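Local structure of DUF1214 domain-containing protein (Burkholderia cenocepacia, 6ANS) at residues 128-133 against 202-207; 138-143 against 183-188; 290-295 against 379-384; 297-302 against 365-370. The protein is of unknown function but carries two DUF1214 sequence regions and binds a sodium ion and a phosphate ion. One frame throughout, in Å; residues are numbered along the deposited sequence.

Interaction 1: 128-133 against 202-207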
loop_
_atom_site.group_PDB
_atom_site.type_symbol
_atom_site.label_atom_id
_atom_site.label_comp_id
_atom_site.label_asym_id
_atom_site.label_seq_id
_atom_site.Cartn_x
_atom_site.Cartn_y
_atom_site.Cartn_z
ATOM N N ARG A 128 7.133 14.448 18.061
ATOM C CA ARG A 128 8.257 13.548 18.290
ATOM C C ARG A 128 7.795 12.153 18.714
ATOM O O ARG A 128 8.423 11.153 18.350
ATOM C CB ARG A 128 9.202 14.160 19.329
ATOM C CG ARG A 128 10.326 13.250 19.797
ATOM C CD ARG A 128 11.169 12.724 18.608
ATOM N NE ARG A 128 12.238 11.838 19.079
ATOM C CZ ARG A 128 12.095 10.532 19.282
ATOM N NH1 ARG A 128 10.920 9.948 19.065
ATOM N NH2 ARG A 128 13.111 9.812 19.734
ATOM N N GLY A 129 6.710 12.051 19.485
ATOM C CA GLY A 129 6.317 10.737 19.967
ATOM C C GLY A 129 7.305 10.212 21.000
ATOM O O GLY A 129 8.142 10.940 21.529
ATOM N N THR A 130 7.184 8.914 21.296
ATOM C CA THR A 130 8.013 8.282 22.320
ATOM C C THR A 130 8.913 7.173 21.795
ATOM O O THR A 130 9.598 6.527 22.597
ATOM C CB THR A 130 7.145 7.700 23.449
ATOM O OG1 THR A 130 6.332 6.647 22.916
ATOM C CG2 THR A 130 6.259 8.777 24.062
ATOM N N VAL A 131 8.897 6.885 20.494
ATOM C CA VAL A 131 9.847 5.914 19.968
ATOM C C VAL A 131 11.250 6.431 20.268
ATOM O O VAL A 131 11.553 7.610 20.042
ATOM C CB VAL A 131 9.587 5.663 18.470
ATOM C CG1 VAL A 131 9.760 6.937 17.648
ATOM C CG2 VAL A 131 10.450 4.509 17.942
ATOM N N ALA A 132 12.084 5.586 20.884
ATOM C CA ALA A 132 13.356 6.109 21.388
ATOM C C ALA A 132 14.370 6.344 20.273
ATOM O O ALA A 132 15.111 7.335 20.313
ATOM C CB ALA A 132 13.938 5.194 22.466
ATOM N N TYR A 133 14.444 5.454 19.285
ATOM C CA TYR A 133 15.380 5.619 18.178
ATOM C C TYR A 133 14.670 6.156 16.937
ATOM O O TYR A 133 13.692 5.567 16.463
ATOM C CB TYR A 133 16.121 4.324 17.851
ATOM C CG TYR A 133 17.223 4.547 16.822
ATOM C CD1 TYR A 133 16.945 4.492 15.450
ATOM C CD2 TYR A 133 18.525 4.838 17.215
ATOM C CE1 TYR A 133 17.939 4.712 14.497
ATOM C CE2 TYR A 133 19.533 5.061 16.272
ATOM C CZ TYR A 133 19.230 4.999 14.914
ATOM O OH TYR A 133 20.212 5.226 13.983
ATOM N N THR A 202 4.096 -0.263 23.458
ATOM C CA THR A 202 4.181 0.784 24.464
ATOM C C THR A 202 4.862 2.060 23.989
ATOM O O THR A 202 4.913 3.044 24.745
ATOM C CB THR A 202 4.913 0.245 25.689
ATOM O OG1 THR A 202 6.255 -0.076 25.310
ATOM C CG2 THR A 202 4.203 -1.001 26.192
ATOM N N GLU A 203 5.381 2.079 22.772
ATOM C CA GLU A 203 6.021 3.257 22.216
ATOM C C GLU A 203 5.098 3.878 21.185
ATOM O O GLU A 203 4.318 3.178 20.532
ATOM C CB GLU A 203 7.365 2.926 21.588
ATOM C CG GLU A 203 8.453 2.635 22.587
ATOM C CD GLU A 203 9.702 2.129 21.909
ATOM O OE1 GLU A 203 9.572 1.599 20.801
ATOM O OE2 GLU A 203 10.804 2.241 22.478
ATOM N N THR A 204 5.110 5.160 21.127
ATOM C CA THR A 204 4.270 5.877 20.192
ATOM C C THR A 204 5.125 6.377 19.046
ATOM O O THR A 204 6.171 6.989 19.308
ATOM C CB THR A 204 3.605 7.051 20.910
ATOM O OG1 THR A 204 2.748 6.546 21.952
ATOM C CG2 THR A 204 2.797 7.896 19.937
ATOM N N PRO A 205 4.732 6.152 17.784
ATOM C CA PRO A 205 5.552 6.629 16.664
ATOM C C PRO A 205 5.509 8.141 16.557
ATOM O O PRO A 205 4.506 8.782 16.875
ATOM C CB PRO A 205 4.899 5.989 15.426
ATOM C CG PRO A 205 4.011 4.910 15.927
ATOM C CD PRO A 205 3.639 5.261 17.344
ATOM N N ALA A 206 6.599 8.704 16.058
ATOM C CA ALA A 206 6.555 10.095 15.650
ATOM C C ALA A 206 5.600 10.216 14.468
ATOM O O ALA A 206 5.514 9.317 13.627
ATOM C CB ALA A 206 7.963 10.575 15.278
ATOM N N GLN A 207 4.864 11.314 14.415
ATOM C CA GLN A 207 3.909 11.575 13.342
ATOM C C GLN A 207 4.467 12.729 12.527
ATOM O O GLN A 207 4.445 13.881 12.974
ATOM C CB GLN A 207 2.533 11.897 13.920
ATOM C CG GLN A 207 1.934 10.700 14.597
ATOM C CD GLN A 207 1.575 11.014 16.021
ATOM O OE1 GLN A 207 0.444 11.411 16.328
ATOM N NE2 GLN A 207 2.560 10.864 16.915
HETATM O O HOH W 1 4.331 5.631 24.275
#
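Thr130 and Thr204 carry this loop-to-loop contact, which ties the connection between strands 122-125 and 133-140 to the one between strands 188-196 and 207-212. The hydrogen bonds run in both directions between the two threonines. The backbone N of Thr204 donates to Thr130 OG1 over 2.6 Å in a nearly straight bond (165° at the hydrogen). In return Thr204 O accepts two amides, Thr130 N at 2.9 Å and Val131 N at 3.0 Å, which reach it from opposite faces of its carbonyl plane. The chi1 of Thr130 (64°) sets OG1 between its own backbone N and carbonyl carbon and turns the hydroxyl onto the Thr204 amide.

One water extends this polar patch, hydrogen-bonding to Thr130 OG1 and Thr204 OG1 and donating to Thr202 O, at the exposed side of the contact.

Packing is more modest. Val131 CG1 lies near the backbone of Pro205 and Ala206, while CG2 approaches Glu203 OE1, the two side chains crossing at about a right angle. The Glu203 carboxylate is held by weak bonds from the amides of Leu198 and Asp199, and Phe197 packs against both Val131 and Glu203. Gly129, with a positive phi of 70°, brings its CA to 3.8 Å from Thr204 O.

Within the first loop, Arg128 braces the chain. Its guanidinium lies edge-on to the Val131 carbonyl, and both terminal nitrogens grip that single oxygen in the plane of the group, with NH1 at 2.6 Å and NH2 at 2.7 Å from Val131 O.

Interaction 2: 138-143 against 183-188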
loop_
_atom_site.group_PDB
_atom_site.type_symbol
_atom_site.label_atom_id
_atom_site.label_comp_id
_atom_site.label_asym_id
_atom_site.label_seq_id
_atom_site.Cartn_x
_atom_site.Cartn_y
_atom_site.Cartn_z
ATOM N N THR A 138 19.267 11.326 4.131
ATOM C CA THR A 138 18.985 11.686 2.751
ATOM C C THR A 138 19.891 10.873 1.837
ATOM O O THR A 138 21.016 10.537 2.200
ATOM C CB THR A 138 19.120 13.194 2.502
ATOM O OG1 THR A 138 20.459 13.623 2.733
ATOM C CG2 THR A 138 18.158 13.963 3.426
ATOM N N GLN A 139 19.351 10.470 0.691
ATOM C CA GLN A 139 20.020 9.529 -0.191
ATOM C C GLN A 139 19.952 10.041 -1.623
ATOM O O GLN A 139 19.119 10.884 -1.970
ATOM C CB GLN A 139 19.395 8.115 -0.110
ATOM C CG GLN A 139 18.896 7.671 1.277
ATOM C CD GLN A 139 20.032 7.395 2.285
ATOM O OE1 GLN A 139 19.878 7.645 3.479
ATOM N NE2 GLN A 139 21.168 6.883 1.801
ATOM N N LYS A 140 20.832 9.512 -2.467
ATOM C CA LYS A 140 20.820 9.863 -3.876
ATOM C C LYS A 140 20.878 8.581 -4.694
ATOM O O LYS A 140 20.945 7.484 -4.136
ATOM C CB LYS A 140 21.983 10.808 -4.220
ATOM C CG LYS A 140 23.347 10.187 -4.055
ATOM C CD LYS A 140 24.434 11.242 -4.327
ATOM C CE LYS A 140 25.831 10.679 -4.144
ATOM N NZ LYS A 140 26.863 11.713 -4.474
ATOM N N GLY A 141 20.877 8.730 -6.027
ATOM C CA GLY A 141 20.899 7.569 -6.905
ATOM C C GLY A 141 19.654 6.725 -6.687
ATOM O O GLY A 141 18.537 7.236 -6.571
ATOM N N GLY A 142 19.848 5.424 -6.599
ATOM C CA GLY A 142 18.765 4.487 -6.353
ATOM C C GLY A 142 19.117 3.134 -6.920
ATOM O O GLY A 142 19.948 3.001 -7.822
ATOM N N TYR A 143 18.474 2.095 -6.372
ATOM C CA TYR A 143 18.755 0.748 -6.858
ATOM C C TYR A 143 18.490 0.658 -8.351
ATOM O O TYR A 143 19.228 -0.014 -9.073
ATOM C CB TYR A 143 17.922 -0.306 -6.122
ATOM C CG TYR A 143 18.186 -0.429 -4.644
ATOM C CD1 TYR A 143 19.376 0.057 -4.063
ATOM C CD2 TYR A 143 17.236 -1.015 -3.812
ATOM C CE1 TYR A 143 19.594 -0.053 -2.682
ATOM C CE2 TYR A 143 17.447 -1.129 -2.436
ATOM C CZ TYR A 143 18.616 -0.653 -1.879
ATOM O OH TYR A 143 18.789 -0.791 -0.530
ATOM N N ARG A 183 21.527 17.679 5.632
ATOM C CA ARG A 183 22.177 18.064 4.388
ATOM C C ARG A 183 21.615 17.311 3.179
ATOM O O ARG A 183 21.285 16.127 3.258
ATOM C CB ARG A 183 23.684 17.810 4.528
ATOM C CG ARG A 183 24.463 17.831 3.261
ATOM C CD ARG A 183 25.935 17.508 3.558
ATOM N NE ARG A 183 26.777 17.851 2.430
ATOM C CZ ARG A 183 27.046 17.029 1.425
ATOM N NH1 ARG A 183 26.548 15.798 1.413
ATOM N NH2 ARG A 183 27.829 17.432 0.444
HETATM N N MSE A 184 21.510 18.013 2.053
HETATM C CA MSE A 184 21.282 17.387 0.755
HETATM C C MSE A 184 22.323 17.878 -0.238
HETATM O O MSE A 184 22.908 18.920 -0.039
HETATM C CB MSE A 184 19.886 17.706 0.206
HETATM C CG MSE A 184 18.743 17.200 1.064
HETATM SE SE MSE A 184 17.036 17.262 0.111
HETATM C CE MSE A 184 16.817 19.178 -0.049
ATOM N N GLU A 185 22.530 17.125 -1.306
ATOM C CA GLU A 185 23.226 17.564 -2.502
ATOM C C GLU A 185 22.212 17.760 -3.626
ATOM O O GLU A 185 21.065 17.309 -3.526
ATOM C CB GLU A 185 24.275 16.526 -2.932
ATOM C CG GLU A 185 25.316 16.227 -1.876
ATOM C CD GLU A 185 26.163 15.013 -2.215
ATOM O OE1 GLU A 185 26.050 14.502 -3.343
ATOM O OE2 GLU A 185 26.942 14.576 -1.341
ATOM N N PRO A 186 22.584 18.464 -4.696
ATOM C CA PRO A 186 21.669 18.581 -5.848
ATOM C C PRO A 186 21.094 17.249 -6.322
ATOM O O PRO A 186 19.923 17.198 -6.721
ATOM C CB PRO A 186 22.558 19.230 -6.924
ATOM C CG PRO A 186 23.541 20.063 -6.128
ATOM C CD PRO A 186 23.791 19.306 -4.846
ATOM N N ASP A 187 21.885 16.176 -6.294
ATOM C CA ASP A 187 21.444 14.858 -6.731
ATOM C C ASP A 187 20.646 14.103 -5.678
ATOM O O ASP A 187 20.156 13.011 -5.978
ATOM C CB ASP A 187 22.648 14.002 -7.137
ATOM C CG ASP A 187 23.160 14.329 -8.522
ATOM O OD1 ASP A 187 22.529 15.145 -9.230
ATOM O OD2 ASP A 187 24.209 13.768 -8.903
ATOM N N THR A 188 20.548 14.618 -4.453
ATOM C CA THR A 188 19.747 13.949 -3.438
ATOM C C THR A 188 18.328 13.798 -3.955
ATOM O O THR A 188 17.765 14.734 -4.527
ATOM C CB THR A 188 19.744 14.746 -2.133
ATOM O OG1 THR A 188 21.069 14.788 -1.592
ATOM C CG2 THR A 188 18.774 14.113 -1.123
HETATM O O HOH W 2 25.984 13.018 -7.350
HETATM O O HOH W 3 20.540 10.976 -7.618
#
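The end of strand 133-140 runs alongside a type I beta turn, Glu185 to Thr188, whose Thr188 N donates to Glu185 O, and Lys140 CA comes within 4.2 Å of Thr188 CA. Thr138 and Lys140 both point their side chains toward the turn segment. Thr138 OG1 donates to Arg183 O over 2.7 Å, nearly along the C=O axis, and its hydroxyl is also bonded to Thr152 OG1 on the neighbouring strand 151-155. The methyl CG2 of Thr138 meets Met184 CG, a selenomethionine here, the two side chains crossing at about a right angle. Thr188 sends CG2, anti to its backbone N, against Thr138 CB and Gln139 O. That rotamer leaves Thr188 OG1 turned into its own turn, where Glu185 N donates to it over 2.8 Å; Thr152 OG1 is its second partner.

Lys140 leaves the strand with chi1 at 65° and then extends fully, carrying CB past Asp187 O and NZ on to Glu185. Lys140 NZ forms a salt bridge to Glu185 OE1 at 3.1 Å, on the syn lone pair of that oxygen. Glu185 OE2 is salt-bridged to Arg183 NH1 at 3.0 Å on its anti side, close to the guanidinium plane; Arg183 NH1 also donates to Thr152 O. Two waters complete the link, one between Lys140 NZ and Asp187 OD2, the other between Gly141 N and Asp187 O.

The Glu185 carboxylate is thus shared by two cations, one on each oxygen, which would be expected to favour its ionised form and to fix its rotation while joining the strand to the turn.

Interaction 3: 290-295 against 379-384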
loop_
_atom_site.group_PDB
_atom_site.type_symbol
_atom_site.label_atom_id
_atom_site.label_comp_id
_atom_site.label_asym_id
_atom_site.label_seq_id
_atom_site.Cartn_x
_atom_site.Cartn_y
_atom_site.Cartn_z
ATOM N N ALA A 290 19.474 -27.237 14.703
ATOM C CA ALA A 290 19.328 -25.895 15.229
ATOM C C ALA A 290 20.644 -25.158 15.061
ATOM O O ALA A 290 21.723 -25.756 15.124
ATOM C CB ALA A 290 18.908 -25.911 16.708
ATOM N N LEU A 291 20.544 -23.852 14.838
ATOM C CA LEU A 291 21.701 -22.972 14.783
ATOM C C LEU A 291 21.787 -22.220 16.102
ATOM O O LEU A 291 20.874 -21.460 16.446
ATOM C CB LEU A 291 21.594 -21.994 13.613
ATOM C CG LEU A 291 22.832 -21.110 13.430
ATOM C CD1 LEU A 291 24.042 -21.933 12.982
ATOM C CD2 LEU A 291 22.559 -19.980 12.473
ATOM N N VAL A 292 22.883 -22.419 16.829
ATOM C CA VAL A 292 23.094 -21.790 18.125
ATOM C C VAL A 292 24.006 -20.591 17.927
ATOM O O VAL A 292 25.170 -20.746 17.541
ATOM C CB VAL A 292 23.704 -22.773 19.134
ATOM C CG1 VAL A 292 23.844 -22.099 20.505
ATOM C CG2 VAL A 292 22.864 -24.049 19.213
ATOM N N ILE A 293 23.483 -19.398 18.205
ATOM C CA ILE A 293 24.217 -18.145 18.077
ATOM C C ILE A 293 24.518 -17.627 19.475
ATOM O O ILE A 293 23.633 -17.620 20.340
ATOM C CB ILE A 293 23.419 -17.103 17.271
ATOM C CG1 ILE A 293 22.867 -17.718 15.976
ATOM C CG2 ILE A 293 24.267 -15.876 16.975
ATOM C CD1 ILE A 293 21.888 -16.813 15.240
ATOM N N ASP A 294 25.759 -17.182 19.692
ATOM C CA ASP A 294 26.219 -16.719 20.996
ATOM C C ASP A 294 27.023 -15.442 20.851
ATOM O O ASP A 294 27.874 -15.335 19.963
ATOM C CB ASP A 294 27.110 -17.753 21.692
ATOM C CG ASP A 294 26.333 -18.906 22.263
ATOM O OD1 ASP A 294 25.572 -18.694 23.228
ATOM O OD2 ASP A 294 26.478 -20.027 21.738
ATOM N N VAL A 295 26.773 -14.498 21.755
ATOM C CA VAL A 295 27.673 -13.383 22.020
ATOM C C VAL A 295 28.049 -13.452 23.497
ATOM O O VAL A 295 27.178 -13.640 24.356
ATOM C CB VAL A 295 27.041 -12.023 21.657
ATOM C CG1 VAL A 295 26.885 -11.903 20.136
ATOM C CG2 VAL A 295 25.700 -11.826 22.359
ATOM N N ARG A 379 27.118 -22.325 15.941
ATOM C CA ARG A 379 27.374 -23.741 15.712
ATOM C C ARG A 379 26.043 -24.433 15.448
ATOM O O ARG A 379 24.990 -23.975 15.900
ATOM C CB ARG A 379 28.117 -24.390 16.884
ATOM C CG ARG A 379 27.319 -24.532 18.153
ATOM C CD ARG A 379 28.216 -24.958 19.315
ATOM N NE ARG A 379 27.434 -25.371 20.478
ATOM C CZ ARG A 379 26.919 -24.525 21.365
ATOM N NH1 ARG A 379 27.102 -23.219 21.211
ATOM N NH2 ARG A 379 26.215 -24.985 22.397
ATOM N N VAL A 380 26.095 -25.493 14.646
ATOM C CA VAL A 380 24.925 -26.301 14.320
ATOM C C VAL A 380 24.902 -27.544 15.197
ATOM O O VAL A 380 25.904 -28.261 15.300
ATOM C CB VAL A 380 24.909 -26.687 12.832
ATOM C CG1 VAL A 380 23.719 -27.602 12.548
ATOM C CG2 VAL A 380 24.847 -25.436 11.961
ATOM N N VAL A 381 23.762 -27.799 15.840
ATOM C CA VAL A 381 23.568 -28.987 16.662
ATOM C C VAL A 381 22.226 -29.618 16.303
ATOM O O VAL A 381 21.430 -29.060 15.548
ATOM C CB VAL A 381 23.628 -28.682 18.170
ATOM C CG1 VAL A 381 24.928 -27.967 18.523
ATOM C CG2 VAL A 381 22.418 -27.855 18.578
ATOM N N LYS A 382 21.990 -30.805 16.854
ATOM C CA LYS A 382 20.683 -31.433 16.744
ATOM C C LYS A 382 19.715 -30.756 17.711
ATOM O O LYS A 382 20.044 -30.546 18.884
ATOM C CB LYS A 382 20.783 -32.926 17.055
ATOM C CG LYS A 382 21.538 -33.739 16.013
ATOM C CD LYS A 382 20.687 -33.983 14.788
ATOM C CE LYS A 382 21.449 -34.749 13.719
ATOM N NZ LYS A 382 20.575 -35.045 12.550
ATOM N N LEU A 383 18.523 -30.401 17.213
ATOM C CA LEU A 383 17.534 -29.734 18.059
ATOM C C LEU A 383 17.157 -30.588 19.260
ATOM O O LEU A 383 16.818 -30.052 20.323
ATOM C CB LEU A 383 16.280 -29.419 17.242
ATOM C CG LEU A 383 15.096 -28.747 17.944
ATOM C CD1 LEU A 383 15.503 -27.471 18.649
ATOM C CD2 LEU A 383 13.957 -28.498 16.952
ATOM N N ALA A 384 17.236 -31.914 19.121
ATOM C CA ALA A 384 16.919 -32.794 20.237
ATOM C C ALA A 384 17.909 -32.624 21.380
ATOM O O ALA A 384 17.532 -32.759 22.551
ATOM C CB ALA A 384 16.884 -34.249 19.760
HETATM O O HOH W 4 27.311 -20.800 19.364
#
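Val292 and Arg379 lie side by side and point the same way from neighbouring antiparallel strands. Val292 CB sits over one face of the guanidinium, offset toward its rim, and CG1 comes within 3.5 Å of Arg379 NH1. The other branch of Val292, CG2, meets Val381 CG2 obliquely at 3.9 Å. On the face of Leu291 and Val380, Leu291 CD1 touches Val380 CG2 at 3.7 Å. Ala290 CB adds a contact to Leu383 CD1, at the start of the C-terminal helix.

The Arg379 chain, with CG between backbone N and carbonyl carbon (chi1 69°), runs extended and lifts the guanidinium off its own strand, alongside Val292, bringing NH1 beside Asp294. The two flat groups are nearly coplanar, with Asp294 OD2 at the guanidinium edge, but the bond to it from Arg379 NH1 is weak at 3.3 Å. A water donates to OD2 and Val292 O and accepts weakly from Arg379 NH1; Thr339 OG1 binds OD1.

Backbone bonds pair Ala290 with Val381 and Val292 with Arg379, attaching 377-382, outermost in this sheet within the chain, to 289-295. The main chain probably provides most of the attachment; the ion pair adds a looser link between buried Asp294 and exposed Arg379.

Interaction 4: 297-302 against 365-370. With PO4 (phosphate ion), chain E.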
loop_
_atom_site.group_PDB
_atom_site.type_symbol
_atom_site.label_atom_id
_atom_site.label_comp_id
_atom_site.label_asym_id
_atom_site.label_seq_id
_atom_site.Cartn_x
_atom_site.Cartn_y
_atom_site.Cartn_z
ATOM N N THR A 297 29.455 -11.203 25.474
ATOM C CA THR A 297 29.030 -9.998 26.164
ATOM C C THR A 297 28.077 -9.245 25.248
ATOM O O THR A 297 28.027 -9.491 24.042
ATOM C CB THR A 297 30.215 -9.085 26.524
ATOM O OG1 THR A 297 30.893 -8.697 25.322
ATOM C CG2 THR A 297 31.205 -9.795 27.450
ATOM N N VAL A 298 27.310 -8.334 25.826
ATOM C CA VAL A 298 26.480 -7.407 25.063
ATOM C C VAL A 298 27.084 -6.014 25.208
ATOM O O VAL A 298 27.184 -5.502 26.330
ATOM C CB VAL A 298 25.016 -7.430 25.527
ATOM C CG1 VAL A 298 24.194 -6.452 24.703
ATOM C CG2 VAL A 298 24.457 -8.831 25.405
ATOM N N PRO A 299 27.491 -5.369 24.122
ATOM C CA PRO A 299 28.098 -4.040 24.243
ATOM C C PRO A 299 27.073 -2.996 24.649
ATOM O O PRO A 299 25.865 -3.149 24.443
ATOM C CB PRO A 299 28.630 -3.762 22.835
ATOM C CG PRO A 299 27.719 -4.552 21.937
ATOM C CD PRO A 299 27.345 -5.793 22.717
ATOM N N ASP A 300 27.579 -1.916 25.241
ATOM C CA ASP A 300 26.766 -0.722 25.434
ATOM C C ASP A 300 26.250 -0.244 24.086
ATOM O O ASP A 300 27.034 0.048 23.180
ATOM C CB ASP A 300 27.582 0.383 26.109
ATOM C CG ASP A 300 27.784 0.140 27.597
ATOM O OD1 ASP A 300 26.931 -0.538 28.217
ATOM O OD2 ASP A 300 28.788 0.641 28.151
ATOM N N CYS A 301 24.934 -0.171 23.943
ATOM C CA CYS A 301 24.369 0.254 22.673
ATOM C C CYS A 301 22.963 0.773 22.908
ATOM O O CYS A 301 22.356 0.540 23.957
ATOM C CB CYS A 301 24.363 -0.894 21.659
ATOM S SG CYS A 301 23.368 -2.311 22.187
ATOM N N ASP A 302 22.448 1.465 21.893
ATOM C CA ASP A 302 21.094 2.000 21.948
ATOM C C ASP A 302 20.063 0.959 21.540
ATOM O O ASP A 302 18.920 1.011 22.003
ATOM C CB ASP A 302 20.997 3.251 21.069
ATOM C CG ASP A 302 22.000 4.328 21.485
ATOM O OD1 ASP A 302 22.127 4.573 22.702
ATOM O OD2 ASP A 302 22.655 4.929 20.616
ATOM N N TRP A 365 22.114 -9.519 11.890
ATOM C CA TRP A 365 22.310 -9.044 13.245
ATOM C C TRP A 365 22.728 -7.579 13.188
ATOM O O TRP A 365 23.503 -7.184 12.309
ATOM C CB TRP A 365 23.375 -9.890 13.958
ATOM C CG TRP A 365 23.521 -9.625 15.446
ATOM C CD1 TRP A 365 23.941 -8.464 16.044
ATOM C CD2 TRP A 365 23.286 -10.558 16.510
ATOM N NE1 TRP A 365 23.968 -8.619 17.411
ATOM C CE2 TRP A 365 23.567 -9.891 17.724
ATOM C CE3 TRP A 365 22.865 -11.891 16.555
ATOM C CZ2 TRP A 365 23.426 -10.509 18.967
ATOM C CZ3 TRP A 365 22.728 -12.505 17.794
ATOM C CH2 TRP A 365 23.015 -11.812 18.984
ATOM N N ARG A 366 22.196 -6.768 14.105
ATOM C CA ARG A 366 22.512 -5.344 14.175
ATOM C C ARG A 366 22.974 -4.966 15.569
ATOM O O ARG A 366 22.295 -5.281 16.548
ATOM C CB ARG A 366 21.307 -4.473 13.836
ATOM C CG ARG A 366 20.836 -4.533 12.393
ATOM C CD ARG A 366 19.602 -3.642 12.264
ATOM N NE ARG A 366 18.915 -3.846 10.999
ATOM C CZ ARG A 366 18.102 -4.870 10.747
ATOM N NH1 ARG A 366 17.891 -5.797 11.676
ATOM N NH2 ARG A 366 17.516 -4.977 9.554
ATOM N N TRP A 367 24.107 -4.269 15.654
ATOM C CA TRP A 367 24.401 -3.385 16.779
ATOM C C TRP A 367 24.110 -1.953 16.347
ATOM O O TRP A 367 24.560 -1.524 15.280
ATOM C CB TRP A 367 25.860 -3.471 17.244
ATOM C CG TRP A 367 26.382 -4.828 17.620
ATOM C CD1 TRP A 367 27.430 -5.484 17.046
ATOM C CD2 TRP A 367 25.910 -5.677 18.677
ATOM N NE1 TRP A 367 27.638 -6.690 17.671
ATOM C CE2 TRP A 367 26.716 -6.834 18.674
ATOM C CE3 TRP A 367 24.885 -5.574 19.617
ATOM C CZ2 TRP A 367 26.522 -7.885 19.575
ATOM C CZ3 TRP A 367 24.692 -6.620 20.513
ATOM C CH2 TRP A 367 25.506 -7.761 20.480
ATOM N N VAL A 368 23.344 -1.225 17.154
ATOM C CA VAL A 368 23.029 0.179 16.895
ATOM C C VAL A 368 23.682 1.029 17.983
ATOM O O VAL A 368 23.346 0.910 19.172
ATOM C CB VAL A 368 21.514 0.417 16.832
ATOM C CG1 VAL A 368 21.216 1.873 16.505
ATOM C CG2 VAL A 368 20.875 -0.500 15.783
ATOM N N GLY A 369 24.624 1.879 17.581
ATOM C CA GLY A 369 25.271 2.756 18.542
ATOM C C GLY A 369 26.230 2.059 19.482
ATOM O O GLY A 369 26.358 2.469 20.644
ATOM N N ALA A 370 26.887 0.996 19.024
ATOM C CA ALA A 370 27.878 0.283 19.818
ATOM C C ALA A 370 29.270 0.778 19.452
ATOM O O ALA A 370 29.665 0.718 18.283
ATOM C CB ALA A 370 27.776 -1.225 19.585
HETATM P P PO4 E . 18.281 -1.301 8.334
HETATM O O1 PO4 E . 18.836 -1.442 9.730
HETATM O O2 PO4 E . 17.921 -2.675 7.863
HETATM O O3 PO4 E . 17.076 -0.395 8.306
HETATM O O4 PO4 E . 19.371 -0.696 7.486
#
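With chi1 at -56° and chi2 at 120°, Trp367 brings its indole against the 297-302 loop, where Pro299 lies across it at about a right angle. Pro299 CD stands over the six-membered ring of Trp367, 3.6 Å from its centroid and 19° off the normal, a CH-pi contact. CG of the same proline also lies over this face, and Trp365 NE1 occupies the opposite one, 3.3 Å above the plane and offset toward the rim. Val298 CG1 and Cys301 SG approach the ring obliquely. The indole NE1 is bonded to Val374 O, and Trp304 and Tyr279 also meet the ring, making Trp367 part of an aromatic cluster.

Farther along the loop the backbones come together. Asp302 N donates to Val368 O over 2.9 Å, and Ala370 CA makes a CH...O contact of 3.5 Å with Asp300 O. Cys301 CB packs on Ala370 CB at 4.0 Å. Gly369, at positive phi, turns the chain here as strand 360-368 ends.

The neighbouring Arg366 instead reaches a phosphate ion, probably from the crystallisation liquor. Arg366 NE donates to phosphate O1 at 2.7 Å and Arg366 NH2 to phosphate O2 at 2.9 Å, side-on at the guanidinium edge. Arg194, Tyr111 and Tyr278 also hold the ion, and Gln307 and Asn305 bind Arg366 NH1, positioning the group.

Adjacent residues thus serve unlike chemistries: Trp367 seats the loop through apolar and ring contacts, while Arg366 helps hold the phosphate, consistent with a site able to accept an anion.

Interactions 1 and 2 involve the two ends of strand 133-140, the loop leading into it and its last residues: interaction 1 joins two loops, interaction 2 the end of the strand to a turn, with centres 26 Å apart. Interaction 1 is a surface contact ruled by backbone and hydroxyl bonds, and interaction 2, partly buried, adds a salt-bridge network. Interaction 3 is largely buried sheet pairing, and interaction 4, partly buried, rests on aromatic packing. The latter two touch: Ile293 and Val295 pack on Trp365, and Val295 also on Trp367, joining the sheets of strands 289-295 and 360-368. Interaction 1 meets interaction 4 through Tyr133 against Val368, bridging the two halves of the chain.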